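Protein Niban 2 (Homo sapiens, PDB 7CTP) may help suppress apoptosis and promote melanoma cell invasion, and is a myristoylated cytoplasmic and membrane-associated protein with a PH domain. Local coordinates at residues A[389-392]-A[393-396]. Numbering follows the deposited sequence.
Sequences EKLS and RLAY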
loop_
_atom_site.group_PDB
_atom_site.type_symbol
_atom_site.label_atom_id
_atom_site.label_comp_id
_atom_site.label_asym_id
_atom_site.label_seq_id
_atom_site.Cartn_x
_atom_site.Cartn_y
_atom_site.Cartn_z
ATOM N N GLU A 389 7.688 -9.702 -26.525
ATOM C CA GLU A 389 7.938 -10.323 -25.231
ATOM C C GLU A 389 8.652 -9.361 -24.290
ATOM O O GLU A 389 8.340 -9.307 -23.094
ATOM C CB GLU A 389 8.744 -11.607 -25.419
ATOM C CG GLU A 389 8.709 -12.539 -24.227
ATOM C CD GLU A 389 9.692 -12.138 -23.155
ATOM O OE1 GLU A 389 10.680 -11.440 -23.477
ATOM O OE2 GLU A 389 9.463 -12.522 -21.988
ATOM N N LYS A 390 9.604 -8.588 -24.816
ATOM C CA LYS A 390 10.296 -7.603 -23.991
ATOM C C LYS A 390 9.379 -6.439 -23.641
ATOM O O LYS A 390 9.384 -5.954 -22.503
ATOM C CB LYS A 390 11.556 -7.109 -24.705
ATOM C CG LYS A 390 12.794 -7.965 -24.425
ATOM C CD LYS A 390 13.904 -7.737 -25.449
ATOM C CE LYS A 390 14.898 -6.667 -25.004
ATOM N NZ LYS A 390 14.268 -5.336 -24.761
ATOM N N LEU A 391 8.576 -5.980 -24.607
ATOM C CA LEU A 391 7.659 -4.877 -24.335
ATOM C C LEU A 391 6.601 -5.284 -23.318
ATOM O O LEU A 391 6.164 -4.457 -22.506
ATOM C CB LEU A 391 6.992 -4.402 -25.625
ATOM C CG LEU A 391 6.100 -3.165 -25.465
ATOM C CD1 LEU A 391 6.957 -1.917 -25.301
ATOM C CD2 LEU A 391 5.121 -3.004 -26.627
ATOM N N SER A 392 6.180 -6.555 -23.352
ATOM C CA SER A 392 5.118 -7.035 -22.469
ATOM C C SER A 392 5.476 -6.865 -21.001
ATOM O O SER A 392 4.576 -6.803 -20.152
ATOM C CB SER A 392 4.799 -8.508 -22.748
ATOM O OG SER A 392 5.809 -9.376 -22.255
ATOM N N ARG A 393 6.770 -6.779 -20.683
ATOM C CA ARG A 393 7.253 -6.715 -19.308
ATOM C C ARG A 393 7.659 -5.313 -18.879
ATOM O O ARG A 393 8.228 -5.156 -17.789
ATOM C CB ARG A 393 8.442 -7.656 -19.135
ATOM C CG ARG A 393 8.163 -9.046 -19.615
ATOM C CD ARG A 393 9.200 -10.033 -19.137
ATOM N NE ARG A 393 8.638 -11.375 -19.185
ATOM C CZ ARG A 393 8.171 -12.026 -18.127
ATOM N NH1 ARG A 393 8.227 -11.470 -16.919
ATOM N NH2 ARG A 393 7.661 -13.239 -18.281
ATOM N N LEU A 394 7.378 -4.303 -19.709
ATOM C CA LEU A 394 7.886 -2.951 -19.468
ATOM C C LEU A 394 7.476 -2.422 -18.096
ATOM O O LEU A 394 8.276 -1.776 -17.407
ATOM C CB LEU A 394 7.395 -2.013 -20.568
ATOM C CG LEU A 394 7.738 -0.529 -20.454
ATOM C CD1 LEU A 394 9.243 -0.340 -20.331
ATOM C CD2 LEU A 394 7.193 0.217 -21.659
ATOM N N ALA A 395 6.239 -2.692 -17.675
ATOM C CA ALA A 395 5.774 -2.110 -16.419
ATOM C C ALA A 395 6.572 -2.600 -15.220
ATOM O O ALA A 395 6.504 -1.975 -14.155
ATOM C CB ALA A 395 4.292 -2.405 -16.202
ATOM N N TYR A 396 7.327 -3.686 -15.368
ATOM C CA TYR A 396 8.125 -4.242 -14.283
ATOM C C TYR A 396 9.623 -4.116 -14.525
ATOM O O TYR A 396 10.411 -4.731 -13.799
ATOM C CB TYR A 396 7.747 -5.709 -14.063
ATOM C CG TYR A 396 6.275 -5.872 -13.779
ATOM C CD1 TYR A 396 5.783 -5.730 -12.487
ATOM C CD2 TYR A 396 5.364 -6.108 -14.808
ATOM C CE1 TYR A 396 4.441 -5.845 -12.219
ATOM C CE2 TYR A 396 4.012 -6.221 -14.543
ATOM C CZ TYR A 396 3.561 -6.093 -13.247
ATOM O OH TYR A 396 2.218 -6.201 -12.969
HETATM O O HOH W 1 4.410 -5.010 -18.206
#
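The carboxylate of Glu389 meets the guanidinium of Arg393 at its NE edge, close to the guanidinium plane, while the carboxylate is approached from above its own plane; the two flat groups are turned 38° apart. This salt bridge runs through one hydrogen bond, from Arg393 NE to Glu389 OE2 at 3.1 Å (N-H...O angle 154°). Glutamate suits the place by its negative charge and a chain long enough to reach the arginine one helical turn on; a bend at chi2 (-82°) brings OE2 round. Arginine spreads its N-H groups, so NE serves Glu389 OE2 while NH2 donates to the carbonyl of Asp65; Arg67 also pairs with Glu389 OE2. Asp65 and Arg67 lie in the chain leading into strand 70-77, so this polar face joins the helix end to the approach to the PH-domain sheet. An alanine in place of Arg393 would probably cost Glu389 OE2 its NE donor and leave the Asp65 carbonyl without the NH2 one.

Nearer the backbone, Ser392 folds its hydroxyl back to donate to Glu389 O at 2.7 Å, a bond its short side chain can make with OG lying between the backbone N and carbonyl carbon. On the buried side, Leu391 CD1 and Leu394 CD2 touch at 4.2 Å, apolar branches suited to packing against helices 342-378 and 422-455. Arg393 N donates a hydrogen bond to Lys390 O at 3.3 Å, and a water links Ser392 O to Ala395 N. Leu394 N donates one to Leu391 O at 3.1 Å, closing the type I beta turn through which helix 384-391 gives way to the 3-10 segment 394-395.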